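Local coordinates for protein 3-ketosteroid-delta4-5alpha-dehydrogenase (Rhodococcus jostii, PDB 4AT2) that catalyses the FAD-dependent dehydrogenation of 3-ketosteroids, probably placing a double bond between C4 and C5 of the 5alpha-steroid in steroid catabolism, at residues 57-62 / 136-141; 142-147 / 202-207; 330-335 / 416-421; 408-413 / 429-434; 105-110 / 180-185. All coordinates share one frame; numbering follows the deposited sequence.

Interaction 1. Residues 57-62 / 136-141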
# COMPACT_ATOMS: atom_id res chain seq x y z
N SER A 57 -9.89 9.57 28.38
CA SER A 57 -10.04 10.45 29.55
C SER A 57 -11.02 9.88 30.56
O SER A 57 -10.77 9.95 31.77
CB SER A 57 -10.42 11.88 29.14
OG SER A 57 -11.81 12.00 28.88
N ILE A 58 -12.11 9.28 30.07
CA ILE A 58 -13.12 8.69 30.96
C ILE A 58 -12.52 7.55 31.77
O ILE A 58 -12.66 7.52 33.00
CB ILE A 58 -14.37 8.22 30.18
CG1 ILE A 58 -15.13 9.44 29.67
CG2 ILE A 58 -15.27 7.34 31.05
CD1 ILE A 58 -16.15 9.11 28.58
N GLU A 59 -11.82 6.64 31.09
CA GLU A 59 -11.24 5.50 31.79
C GLU A 59 -10.15 5.95 32.76
O GLU A 59 -10.09 5.45 33.88
CB GLU A 59 -10.71 4.44 30.82
CG GLU A 59 -11.81 3.70 30.06
CD GLU A 59 -12.56 2.66 30.89
OE1 GLU A 59 -12.47 2.67 32.14
OE2 GLU A 59 -13.28 1.82 30.30
N ALA A 60 -9.32 6.89 32.33
CA ALA A 60 -8.21 7.33 33.19
C ALA A 60 -8.76 8.00 34.46
O ALA A 60 -8.25 7.76 35.56
CB ALA A 60 -7.27 8.25 32.44
N ALA A 61 -9.80 8.82 34.30
CA ALA A 61 -10.42 9.51 35.43
C ALA A 61 -11.13 8.53 36.37
O ALA A 61 -11.04 8.67 37.59
CB ALA A 61 -11.38 10.58 34.94
N ARG A 62 -11.83 7.55 35.80
CA ARG A 62 -12.47 6.51 36.62
C ARG A 62 -11.45 5.70 37.41
O ARG A 62 -11.75 5.23 38.51
CB ARG A 62 -13.34 5.58 35.76
CG ARG A 62 -14.66 6.21 35.37
CD ARG A 62 -15.47 5.31 34.47
NE ARG A 62 -16.76 5.91 34.14
CZ ARG A 62 -17.60 5.44 33.22
NH1 ARG A 62 -17.29 4.34 32.52
NH2 ARG A 62 -18.75 6.05 32.99
N TYR A 136 -20.51 -1.80 23.69
CA TYR A 136 -21.82 -1.20 23.39
C TYR A 136 -22.49 -0.78 24.70
O TYR A 136 -22.98 0.33 24.81
CB TYR A 136 -22.73 -2.18 22.64
CG TYR A 136 -24.14 -1.63 22.44
CD1 TYR A 136 -24.43 -0.76 21.40
CD2 TYR A 136 -25.16 -1.98 23.33
CE1 TYR A 136 -25.71 -0.24 21.23
CE2 TYR A 136 -26.44 -1.46 23.17
CZ TYR A 136 -26.72 -0.61 22.12
OH TYR A 136 -27.99 -0.09 21.96
N ASN A 137 -22.51 -1.69 25.66
CA ASN A 137 -23.12 -1.44 26.96
C ASN A 137 -22.45 -0.30 27.71
O ASN A 137 -23.11 0.49 28.38
CB ASN A 137 -23.11 -2.73 27.79
CG ASN A 137 -24.04 -3.79 27.22
OD1 ASN A 137 -25.00 -3.46 26.52
ND2 ASN A 137 -23.76 -5.06 27.50
N TRP A 138 -21.13 -0.21 27.58
CA TRP A 138 -20.34 0.86 28.16
C TRP A 138 -20.74 2.20 27.60
O TRP A 138 -20.92 3.17 28.34
CB TRP A 138 -18.86 0.56 27.92
CG TRP A 138 -17.90 1.49 28.61
CD1 TRP A 138 -17.30 1.33 29.86
CD2 TRP A 138 -17.39 2.75 28.10
NE1 TRP A 138 -16.47 2.38 30.14
CE2 TRP A 138 -16.49 3.27 29.12
CE3 TRP A 138 -17.58 3.48 26.92
CZ2 TRP A 138 -15.80 4.47 28.96
CZ3 TRP A 138 -16.89 4.70 26.77
CH2 TRP A 138 -16.02 5.17 27.77
N LEU A 139 -20.93 2.27 26.28
CA LEU A 139 -21.38 3.51 25.63
C LEU A 139 -22.77 3.91 26.10
O LEU A 139 -23.02 5.09 26.41
CB LEU A 139 -21.37 3.36 24.11
CG LEU A 139 -19.98 3.18 23.51
CD1 LEU A 139 -20.08 2.72 22.04
CD2 LEU A 139 -19.16 4.46 23.64
N VAL A 140 -23.67 2.94 26.16
CA VAL A 140 -25.02 3.18 26.65
C VAL A 140 -24.98 3.72 28.08
O VAL A 140 -25.70 4.69 28.41
CB VAL A 140 -25.92 1.93 26.52
CG1 VAL A 140 -27.24 2.12 27.26
CG2 VAL A 140 -26.18 1.64 25.05
N ASP A 141 -24.14 3.13 28.93
CA ASP A 141 -23.99 3.57 30.31
C ASP A 141 -23.54 5.03 30.40
O ASP A 141 -23.99 5.76 31.29
CB ASP A 141 -23.03 2.65 31.08
CG ASP A 141 -22.82 3.09 32.51
OD1 ASP A 141 -23.69 2.81 33.36
OD2 ASP A 141 -21.77 3.71 32.79
O HOH W 1 -15.22 2.39 32.84
O HOH W 2 -19.67 3.35 31.24
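Trp138 and Arg62 meet with their planes 69° apart: water 2 lies over one face of the indole, displaced toward its rim, while water 1 sits in the ring plane at the NE1 edge. The guanidinium of Arg62 carries Ile58 CG2 over the centre of one face and has Trp138 NE1 and water 1 at its edge. Arg62 NH1 and Trp138 NE1, 3.2 Å apart, are both donors, reconciled by water 1, which accepts from each and donates to Glu59 OE1. Water 2 takes a further proton of Arg62 NH1 and hands one to Trp138 O. Arg62 NH2 makes at most a long salt bridge with Asp141 OD2, doubtful because that side chain has two conformers. Ile58 CG2 touches Trp138 CZ2 at 3.6 Å, the main dry contact. Glu59 OE2 has its stronger partner in Arg500, which makes a salt bridge with it and a cation-pi contact with Trp138. The axes of 57-62 and 136-141 come no closer than 13.5 Å and cross at 79°, a gap bridged by long side chains and waters. Helix 51-62 has the place of the dinucleotide-binding helix after a glycine-rich turn, consistent with the Rossmann-type FAD fold.

Interaction 2. Residues 142-147 / 202-207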
# COMPACT_ATOMS: atom_id res chain seq x y z
N CYS A 142 -22.68 5.45 29.47
CA CYS A 142 -22.19 6.82 29.43
C CYS A 142 -23.24 7.80 28.90
O CYS A 142 -23.01 9.01 28.88
CB CYS A 142 -20.92 6.93 28.57
SG CYS A 142 -19.43 6.24 29.33
N GLY A 143 -24.38 7.27 28.45
CA GLY A 143 -25.49 8.11 28.00
C GLY A 143 -25.65 8.24 26.49
O GLY A 143 -26.43 9.08 26.03
N VAL A 144 -24.94 7.42 25.73
CA VAL A 144 -25.12 7.41 24.27
C VAL A 144 -26.43 6.70 23.96
O VAL A 144 -26.57 5.52 24.32
CB VAL A 144 -23.95 6.69 23.54
CG1 VAL A 144 -24.17 6.73 22.03
CG2 VAL A 144 -22.61 7.34 23.90
N PRO A 145 -27.38 7.39 23.30
CA PRO A 145 -28.68 6.77 23.04
C PRO A 145 -28.73 6.04 21.69
O PRO A 145 -28.12 6.49 20.73
CB PRO A 145 -29.62 7.98 23.01
CG PRO A 145 -28.78 9.08 22.43
CD PRO A 145 -27.34 8.78 22.82
N PHE A 146 -29.42 4.91 21.64
CA PHE A 146 -29.63 4.19 20.39
C PHE A 146 -31.10 3.82 20.25
O PHE A 146 -31.71 3.30 21.20
CB PHE A 146 -28.79 2.91 20.30
CG PHE A 146 -27.30 3.13 20.34
CD1 PHE A 146 -26.63 3.16 21.56
CD2 PHE A 146 -26.56 3.26 19.17
CE1 PHE A 146 -25.25 3.34 21.62
CE2 PHE A 146 -25.18 3.45 19.22
CZ PHE A 146 -24.52 3.48 20.44
N LYS A 147 -31.66 4.09 19.08
CA LYS A 147 -33.03 3.66 18.81
C LYS A 147 -33.01 2.20 18.40
O LYS A 147 -32.22 1.81 17.53
CB LYS A 147 -33.64 4.49 17.69
CG LYS A 147 -35.12 4.25 17.53
CD LYS A 147 -35.68 5.18 16.48
CE LYS A 147 -37.14 4.87 16.20
NZ LYS A 147 -37.71 5.94 15.34
N TYR A 202 -21.81 13.54 16.62
CA TYR A 202 -21.99 14.48 17.72
C TYR A 202 -22.70 13.85 18.93
O TYR A 202 -22.37 14.17 20.07
CB TYR A 202 -22.74 15.73 17.25
CG TYR A 202 -23.01 16.72 18.36
CD1 TYR A 202 -22.03 17.62 18.77
CD2 TYR A 202 -24.25 16.74 19.00
CE1 TYR A 202 -22.28 18.53 19.79
CE2 TYR A 202 -24.51 17.64 20.02
CZ TYR A 202 -23.52 18.53 20.41
OH TYR A 202 -23.77 19.42 21.43
N MET A 203 -23.67 12.98 18.67
CA MET A 203 -24.39 12.32 19.76
C MET A 203 -23.66 11.11 20.34
O MET A 203 -24.13 10.49 21.29
CB MET A 203 -25.85 11.99 19.39
CG MET A 203 -26.82 13.15 19.64
SD MET A 203 -26.72 13.89 21.29
CE MET A 203 -27.15 12.49 22.32
N LEU A 204 -22.51 10.77 19.75
CA LEU A 204 -21.56 9.92 20.43
C LEU A 204 -20.69 10.79 21.35
O LEU A 204 -20.53 10.48 22.53
CB LEU A 204 -20.69 9.14 19.44
CG LEU A 204 -19.49 8.36 19.98
CD1 LEU A 204 -19.89 7.32 21.02
CD2 LEU A 204 -18.72 7.72 18.84
N MET A 205 -20.16 11.88 20.80
CA MET A 205 -19.24 12.76 21.54
C MET A 205 -19.85 13.44 22.76
O MET A 205 -19.23 13.45 23.83
CB MET A 205 -18.68 13.85 20.62
CG MET A 205 -17.50 13.44 19.77
SD MET A 205 -16.11 12.72 20.68
CE MET A 205 -15.47 14.12 21.58
N LYS A 206 -21.03 14.03 22.60
CA LYS A 206 -21.63 14.86 23.65
C LYS A 206 -21.82 14.12 24.99
O LYS A 206 -21.34 14.61 26.02
CB LYS A 206 -22.94 15.51 23.16
CG LYS A 206 -23.60 16.44 24.16
CD LYS A 206 -24.85 17.04 23.56
CE LYS A 206 -25.40 18.18 24.41
NZ LYS A 206 -26.53 17.71 25.25
N PRO A 207 -22.49 12.95 24.99
CA PRO A 207 -22.62 12.21 26.26
C PRO A 207 -21.28 11.80 26.88
O PRO A 207 -21.15 11.79 28.11
CB PRO A 207 -23.42 10.96 25.89
CG PRO A 207 -24.06 11.26 24.58
CD PRO A 207 -23.18 12.25 23.88
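Val144, Pro145 and the Gly143 peptide make an apolar contact, without hydrogen bonds, on Met203, Leu204 and Pro207, where the loop leaving helix 132-141 runs over the opening turns of helix 202-214. The ring of Pro207 presses on the Gly143 carbonyl, with Pro207 CG 3.5 Å from Gly143 O. Beside it, one branch of Val144, CG2, meets Leu204 CD1 at 4.0 Å, while the other, CG1, lies 3.8 Å from Met203 O. Met203 bends twice along its chain (chi2 -50°, chi3 -61°), which brings its methyl end back to the loop: Met203 CE rests 3.7 Å from Pro145 CD, the two side chains crossing at about a right angle. Met203 O is buried here and finds no donor, because Pro207, four residues on, has no N-H to offer; the helix is kinked at that point. Cys142 O and Pro207 O, two acceptors, merely approach each other. On the loop side, Gly143 takes a positive phi of 102°, where a CB atom would collide with the carbonyl oxygen of Cys142. This is a Schellman motif closing helix 132-141, packed on a proline-kinked helix whose Leu204 side chain lies about 8 Å from the bound FAD.

Interaction 3. Residues 330-335 / 416-421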
# COMPACT_ATOMS: atom_id res chain seq x y z
N GLY A 330 -16.18 -1.11 -20.19
CA GLY A 330 -17.58 -1.54 -20.27
C GLY A 330 -17.89 -2.86 -19.57
O GLY A 330 -18.90 -3.50 -19.87
N GLN A 331 -17.04 -3.24 -18.62
CA GLN A 331 -17.16 -4.53 -17.91
C GLN A 331 -17.66 -4.35 -16.49
O GLN A 331 -17.22 -3.44 -15.79
CB GLN A 331 -15.78 -5.21 -17.82
CG GLN A 331 -15.14 -5.52 -19.16
CD GLN A 331 -13.65 -5.79 -19.04
OE1 GLN A 331 -13.01 -5.39 -18.07
NE2 GLN A 331 -13.09 -6.46 -20.02
N ARG A 332 -18.54 -5.25 -16.03
CA ARG A 332 -18.90 -5.26 -14.60
C ARG A 332 -17.73 -5.73 -13.74
O ARG A 332 -16.91 -6.54 -14.19
CB ARG A 332 -20.13 -6.13 -14.36
CG ARG A 332 -21.41 -5.51 -14.88
CD ARG A 332 -22.62 -6.35 -14.51
NE ARG A 332 -22.92 -6.35 -13.06
CZ ARG A 332 -23.10 -7.45 -12.32
NH1 ARG A 332 -22.93 -8.66 -12.85
NH2 ARG A 332 -23.40 -7.34 -11.03
N TYR A 333 -17.66 -5.24 -12.50
CA TYR A 333 -16.52 -5.58 -11.62
C TYR A 333 -16.85 -5.70 -10.14
O TYR A 333 -16.02 -6.16 -9.36
CB TYR A 333 -15.39 -4.54 -11.81
CG TYR A 333 -15.81 -3.14 -11.43
CD1 TYR A 333 -16.44 -2.30 -12.37
CD2 TYR A 333 -15.57 -2.63 -10.14
CE1 TYR A 333 -16.84 -1.02 -12.04
CE2 TYR A 333 -15.97 -1.33 -9.80
CZ TYR A 333 -16.59 -0.53 -10.75
OH TYR A 333 -17.00 0.74 -10.45
N VAL A 334 -18.06 -5.28 -9.73
CA VAL A 334 -18.45 -5.32 -8.31
C VAL A 334 -19.97 -5.54 -8.20
O VAL A 334 -20.72 -4.98 -8.99
CB VAL A 334 -18.01 -4.02 -7.58
CG1 VAL A 334 -18.71 -2.77 -8.14
CG2 VAL A 334 -18.18 -4.14 -6.07
N PRO A 335 -20.43 -6.38 -7.25
CA PRO A 335 -21.89 -6.46 -7.10
C PRO A 335 -22.43 -5.11 -6.60
O PRO A 335 -21.86 -4.51 -5.68
CB PRO A 335 -22.08 -7.56 -6.05
CG PRO A 335 -20.79 -7.51 -5.25
CD PRO A 335 -19.74 -7.28 -6.30
N GLY A 416 -33.13 -14.27 -12.58
CA GLY A 416 -32.83 -13.71 -11.24
C GLY A 416 -31.45 -14.06 -10.73
O GLY A 416 -31.21 -14.06 -9.52
N SER A 417 -30.54 -14.35 -11.66
CA SER A 417 -29.20 -14.82 -11.31
C SER A 417 -28.13 -13.86 -11.79
O SER A 417 -28.17 -13.40 -12.93
CB SER A 417 -28.97 -16.18 -11.97
OG SER A 417 -27.65 -16.65 -11.70
N ASP A 418 -27.18 -13.55 -10.91
CA ASP A 418 -25.93 -12.87 -11.27
C ASP A 418 -24.77 -13.80 -10.92
O ASP A 418 -24.17 -13.69 -9.84
CB ASP A 418 -25.80 -11.53 -10.52
CG ASP A 418 -24.43 -10.87 -10.71
OD1 ASP A 418 -23.69 -11.28 -11.64
OD2 ASP A 418 -24.11 -9.94 -9.95
N PRO A 419 -24.44 -14.73 -11.84
CA PRO A 419 -23.37 -15.70 -11.54
C PRO A 419 -21.97 -15.12 -11.66
O PRO A 419 -21.00 -15.76 -11.23
CB PRO A 419 -23.57 -16.77 -12.61
CG PRO A 419 -24.18 -16.04 -13.76
CD PRO A 419 -25.06 -14.98 -13.15
N LEU A 420 -21.85 -13.92 -12.23
CA LEU A 420 -20.54 -13.28 -12.38
C LEU A 420 -20.08 -12.59 -11.10
O LEU A 420 -18.91 -12.72 -10.70
CB LEU A 420 -20.57 -12.29 -13.53
CG LEU A 420 -19.25 -12.03 -14.25
CD1 LEU A 420 -18.89 -13.28 -15.06
CD2 LEU A 420 -19.37 -10.80 -15.15
N LEU A 421 -20.99 -11.84 -10.47
CA LEU A 421 -20.63 -11.04 -9.29
C LEU A 421 -21.49 -11.30 -8.06
O LEU A 421 -21.21 -10.78 -6.97
CB LEU A 421 -20.61 -9.54 -9.65
CG LEU A 421 -19.37 -9.20 -10.50
CD1 LEU A 421 -19.61 -8.03 -11.42
CD2 LEU A 421 -18.14 -8.99 -9.61
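Arg332 grips Asp418 end-on with two nitrogens, and Asp418 is itself the head of an Asx motif, so one carboxylate ties two loops together while shaping its own. Arg332 NH1 reaches Asp418 OD1 at 3.0 Å and Arg332 NH2 reaches Asp418 OD2 at 2.9 Å, both nearly straight. The acceptors lie close to the guanidinium plane, yet the carboxylate is tilted 58° against it, so that each oxygen is met from above its own plane. Leu421 completes this first shell: its CD1 lies over the centre of one guanidinium face and touches Arg332 CB at 3.5 Å. The other branch, Leu421 CD2, rests 3.5 Å from Tyr333 O, and Pro335 CB sits 3.5 Å from Leu421 O. A bend at chi3 (69°) turns the arginine head back over the leucine methyl.

Further out, Arg332 NH2 has a second carboxylate in Glu336, Asp418 OD2 also accepts from Lys423 N, and Tyr409 and Thr405 of helix 401-413 pack on the arginine. Gly416 ends that helix in a Schellman motif just before the loop, and Arg332 O accepts from Gln331 NE2 of the second subunit. Replacing Asp418 by an alanine would probably leave Arg332 leaning on Glu336 alone among these two carboxylates and the turn amide of Leu421 without its acceptor. That amide and the arginine approach from opposite faces of the carboxylate: Leu421 N donates to Asp418 OD1 at 3.0 Å, across the plane from Arg332 NH1.

Interaction 4. Residues 408-413 / 429-434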
# COMPACT_ATOMS: atom_id res chain seq x y z
N VAL A 408 -25.07 -10.56 -21.69
CA VAL A 408 -24.76 -11.68 -20.78
C VAL A 408 -25.46 -11.44 -19.43
O VAL A 408 -26.10 -12.35 -18.88
CB VAL A 408 -23.24 -11.87 -20.62
CG1 VAL A 408 -22.91 -12.92 -19.54
CG2 VAL A 408 -22.62 -12.26 -21.96
N TYR A 409 -25.40 -10.20 -18.95
CA TYR A 409 -26.07 -9.87 -17.69
C TYR A 409 -27.55 -10.17 -17.79
O TYR A 409 -28.14 -10.80 -16.90
CB TYR A 409 -25.85 -8.40 -17.33
CG TYR A 409 -26.55 -8.00 -16.05
CD1 TYR A 409 -25.97 -8.26 -14.81
CD2 TYR A 409 -27.81 -7.38 -16.07
CE1 TYR A 409 -26.61 -7.90 -13.63
CE2 TYR A 409 -28.45 -7.01 -14.90
CZ TYR A 409 -27.84 -7.28 -13.69
OH TYR A 409 -28.46 -6.93 -12.52
N ASN A 410 -28.16 -9.72 -18.89
CA ASN A 410 -29.59 -9.89 -19.07
C ASN A 410 -30.01 -11.34 -19.24
O ASN A 410 -31.10 -11.71 -18.78
CB ASN A 410 -30.10 -9.08 -20.26
CG ASN A 410 -30.26 -7.61 -19.93
OD1 ASN A 410 -30.00 -7.18 -18.81
ND2 ASN A 410 -30.73 -6.84 -20.91
N LYS A 411 -29.19 -12.14 -19.90
CA LYS A 411 -29.53 -13.56 -20.09
C LYS A 411 -29.71 -14.24 -18.72
O LYS A 411 -30.69 -14.95 -18.47
CB LYS A 411 -28.45 -14.27 -20.91
CG LYS A 411 -28.68 -15.76 -21.08
CD LYS A 411 -27.64 -16.38 -22.00
CE LYS A 411 -26.35 -16.69 -21.25
NZ LYS A 411 -25.27 -15.71 -21.53
N HIS A 412 -28.77 -13.98 -17.83
CA HIS A 412 -28.84 -14.56 -16.49
C HIS A 412 -29.82 -13.84 -15.61
O HIS A 412 -30.50 -14.46 -14.79
CB HIS A 412 -27.45 -14.62 -15.86
CG HIS A 412 -26.51 -15.53 -16.60
ND1 HIS A 412 -26.55 -16.87 -16.47
CD2 HIS A 412 -25.50 -15.25 -17.52
CE1 HIS A 412 -25.60 -17.43 -17.25
NE2 HIS A 412 -24.96 -16.44 -17.90
N ALA A 413 -29.95 -12.53 -15.79
CA ALA A 413 -30.85 -11.74 -14.93
C ALA A 413 -32.32 -12.09 -15.15
O ALA A 413 -33.14 -11.90 -14.24
CB ALA A 413 -30.64 -10.25 -15.14
N LYS A 429 -32.45 -8.05 -12.30
CA LYS A 429 -33.45 -8.19 -13.35
C LYS A 429 -32.86 -7.57 -14.61
O LYS A 429 -31.92 -6.77 -14.50
CB LYS A 429 -34.78 -7.53 -12.96
CG LYS A 429 -34.71 -6.02 -12.77
CD LYS A 429 -36.11 -5.50 -12.51
CE LYS A 429 -36.12 -3.99 -12.31
NZ LYS A 429 -37.55 -3.60 -12.12
N PRO A 430 -33.37 -7.95 -15.79
CA PRO A 430 -32.75 -7.41 -17.00
C PRO A 430 -32.80 -5.89 -17.07
O PRO A 430 -33.74 -5.25 -16.59
CB PRO A 430 -33.60 -8.02 -18.12
CG PRO A 430 -34.10 -9.31 -17.54
CD PRO A 430 -34.38 -8.98 -16.10
N ILE A 431 -31.74 -5.33 -17.65
CA ILE A 431 -31.73 -3.91 -17.97
C ILE A 431 -32.57 -3.69 -19.22
O ILE A 431 -32.33 -4.31 -20.27
CB ILE A 431 -30.30 -3.40 -18.21
CG1 ILE A 431 -29.44 -3.65 -16.97
CG2 ILE A 431 -30.31 -1.91 -18.55
CD1 ILE A 431 -27.98 -3.43 -17.22
N GLY A 432 -33.57 -2.82 -19.10
CA GLY A 432 -34.47 -2.51 -20.20
C GLY A 432 -34.06 -1.30 -21.01
O GLY A 432 -32.89 -0.89 -21.02
N THR A 433 -35.04 -0.72 -21.71
CA THR A 433 -34.84 0.47 -22.53
C THR A 433 -36.01 1.45 -22.31
O THR A 433 -37.09 1.02 -21.90
CB THR A 433 -34.73 0.11 -24.03
OG1 THR A 433 -35.92 -0.57 -24.44
CG2 THR A 433 -33.50 -0.76 -24.32
N PRO A 434 -35.80 2.76 -22.52
CA PRO A 434 -34.55 3.43 -22.86
C PRO A 434 -33.55 3.25 -21.72
O PRO A 434 -33.93 2.91 -20.59
CB PRO A 434 -34.93 4.91 -22.99
CG PRO A 434 -36.41 4.96 -22.93
CD PRO A 434 -36.88 3.73 -22.23
O HOH W 3 -30.55 -5.34 -12.36
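Asn410 holds its CG opposite the carbonyl carbon (chi1 -78°), and Tyr409 turns its ring opposite its own backbone N (chi1 178°); together these settings send the amide and the phenol from one helical turn onto the loop 429-434. The asparagine amide then clasps both polar backbone atoms of a single residue. Ile431 N donates to Asn410 OD1 at 2.8 Å, arriving from above the amide carbonyl plane, 37° out of it. In return Asn410 ND2 donates to Ile431 O at 3.1 Å, this time in the carbonyl plane and on a lone pair. Pro430 is held against the same oxygen, with its CA 3.3 Å from Asn410 OD1.

One turn on, Ala413 CB lies 3.5 Å from Lys429 C, and the ring of Pro430 packs alongside the alanine. Tyr409 presents an edge to the loop: Tyr409 CE2 comes within 3.5 Å of Lys429 O. Water 3, in the plane of that ring, is hydrogen-bonded to Tyr409 OH at 2.6 Å and also lies within bonding distance of Lys429 O; Lys423 NZ is a further partner of the hydroxyl. Away from the loop, Lys411 and His412 bond to Ala399 O of the second subunit.

Because the amide gives and receives on one residue, its two ends are told apart and its flip is fixed: turned over, it would set nitrogen against N-H and oxygen against carbonyl.

Interaction 5. Residues 105-110 / 180-185. Unlike the reference sequence in segment 180-185: Ala180 (reference Thr).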
# COMPACT_ATOMS: atom_id res chain seq x y z
N PRO A 105 -19.17 -13.11 18.57
CA PRO A 105 -17.80 -12.63 18.37
C PRO A 105 -17.05 -13.41 17.29
O PRO A 105 -16.28 -12.80 16.54
CB PRO A 105 -17.16 -12.79 19.74
CG PRO A 105 -18.32 -12.60 20.68
CD PRO A 105 -19.46 -13.31 20.00
N GLU A 106 -17.27 -14.72 17.20
CA GLU A 106 -16.58 -15.51 16.18
C GLU A 106 -17.04 -15.14 14.77
O GLU A 106 -16.22 -15.04 13.85
CB GLU A 106 -16.72 -17.02 16.41
CG GLU A 106 -15.81 -17.87 15.51
CD GLU A 106 -14.36 -17.39 15.47
OE1 GLU A 106 -13.72 -17.21 16.54
OE2 GLU A 106 -13.84 -17.19 14.35
N ASN A 107 -18.35 -14.94 14.61
CA ASN A 107 -18.90 -14.56 13.31
C ASN A 107 -18.42 -13.17 12.90
O ASN A 107 -18.03 -12.94 11.75
CB ASN A 107 -20.42 -14.62 13.35
CG ASN A 107 -21.03 -14.47 11.98
OD1 ASN A 107 -20.68 -15.19 11.05
ND2 ASN A 107 -21.95 -13.51 11.84
N MET A 108 -18.42 -12.25 13.85
CA MET A 108 -17.92 -10.90 13.62
C MET A 108 -16.45 -10.93 13.21
O MET A 108 -16.05 -10.25 12.26
CB MET A 108 -18.13 -10.06 14.88
CG MET A 108 -17.80 -8.60 14.71
SD MET A 108 -18.22 -7.78 16.25
CE MET A 108 -17.45 -6.19 15.97
N LYS A 109 -15.65 -11.72 13.92
CA LYS A 109 -14.21 -11.83 13.62
C LYS A 109 -13.99 -12.39 12.21
O LYS A 109 -13.16 -11.88 11.45
CB LYS A 109 -13.50 -12.72 14.67
CG LYS A 109 -12.03 -12.99 14.33
CD LYS A 109 -11.38 -14.00 15.25
CE LYS A 109 -10.06 -14.49 14.65
NZ LYS A 109 -9.22 -15.21 15.66
N THR A 110 -14.76 -13.42 11.85
CA THR A 110 -14.63 -14.04 10.53
C THR A 110 -14.89 -13.02 9.44
O THR A 110 -14.13 -12.92 8.46
CB THR A 110 -15.56 -15.26 10.41
OG1 THR A 110 -15.17 -16.22 11.40
CG2 THR A 110 -15.45 -15.91 9.01
N ALA A 180 -21.90 -15.33 8.38
CA ALA A 180 -23.35 -15.11 8.35
C ALA A 180 -23.59 -13.61 8.43
O ALA A 180 -23.05 -12.96 9.32
CB ALA A 180 -24.02 -15.83 9.52
N PRO A 181 -24.37 -13.05 7.49
CA PRO A 181 -24.65 -11.61 7.53
C PRO A 181 -25.27 -11.15 8.84
O PRO A 181 -26.20 -11.79 9.34
CB PRO A 181 -25.65 -11.41 6.39
CG PRO A 181 -25.30 -12.49 5.41
CD PRO A 181 -24.93 -13.67 6.27
N ALA A 182 -24.73 -10.08 9.40
CA ALA A 182 -25.31 -9.44 10.57
C ALA A 182 -24.94 -7.97 10.45
O ALA A 182 -23.80 -7.63 10.16
CB ALA A 182 -24.74 -10.02 11.86
N PRO A 183 -25.92 -7.08 10.66
CA PRO A 183 -25.65 -5.65 10.62
C PRO A 183 -24.92 -5.23 11.88
O PRO A 183 -25.30 -5.66 12.98
CB PRO A 183 -27.05 -5.04 10.54
CG PRO A 183 -27.93 -6.02 11.25
CD PRO A 183 -27.35 -7.38 10.90
N ARG A 184 -23.90 -4.39 11.72
CA ARG A 184 -23.07 -3.98 12.84
C ARG A 184 -22.90 -2.47 12.91
O ARG A 184 -22.20 -1.96 13.77
CB ARG A 184 -21.71 -4.69 12.76
CG ARG A 184 -21.86 -6.20 12.88
CD ARG A 184 -20.54 -6.94 13.06
NE ARG A 184 -20.80 -8.37 12.96
CZ ARG A 184 -20.62 -9.10 11.86
NH1 ARG A 184 -20.11 -8.55 10.75
NH2 ARG A 184 -20.94 -10.39 11.87
N GLY A 185 -23.54 -1.74 11.99
CA GLY A 185 -23.50 -0.28 12.06
C GLY A 185 -24.46 0.23 13.12
O GLY A 185 -25.67 0.34 12.86
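Asn107 pairs its amide with the backbone of Ala180 and sets its ND2 at the edge of the Arg184 guanidinium. Its CG stands opposite the backbone N (chi1 -170°), carrying the amide off the helix to the loop. Asn107 ND2 donates to Ala180 O at 2.8 Å, almost straight, and Ala180 N donates to Asn107 OD1 at 2.9 Å, less straight; each donor lies in the carbonyl plane on a lone pair. The amide and guanidinium planes stand 64° apart, with Asn107 ND2 3.3 Å from Arg184 NH2. These two donors do not bond each other; Asp103 serves both residues, accepting from Asn107 ND2 through one oxygen and forming a salt bridge with Arg184 NE through the other. Met108 lies over one guanidinium face, Met108 CG being 3.5 Å from Arg184 NE, while Ala182 O sits over the centre of the opposite face. With an alanine at Asn107, the N-H and C=O of Ala180 would probably lack these mates, and that end of the loop be less firmly tied to the helix. These reciprocal side-chain-to-backbone hydrogen bonds join the start of helix 105-115 to the lead-in of strand 185-186, with the Arg184 side chain about 12 Å from the bound steroid.

The contacts form two neighbouring pairs and a fifth between them. Interactions 1 and 2, centres 12 Å apart, follow one another along helix 132-141 and its exit: Leu139 O and Val144 N, 3.1 Å apart, probably bond, and Arg62 packs on Cys142. Interactions 3 and 4, centres 11 Å apart, meet where helix 401-413 gives way to its following loop, and both reach the second subunit. Contacts 1 and 4 lie 52 Å apart between centres, on opposite sides of the chain's centre. Interaction 5 touches neither pair; its nearest atoms come about 7 Å from interaction 2. The side chains of Ile58, Leu204 and Arg184 lie about 12, 8 and 11 Å from the FAD.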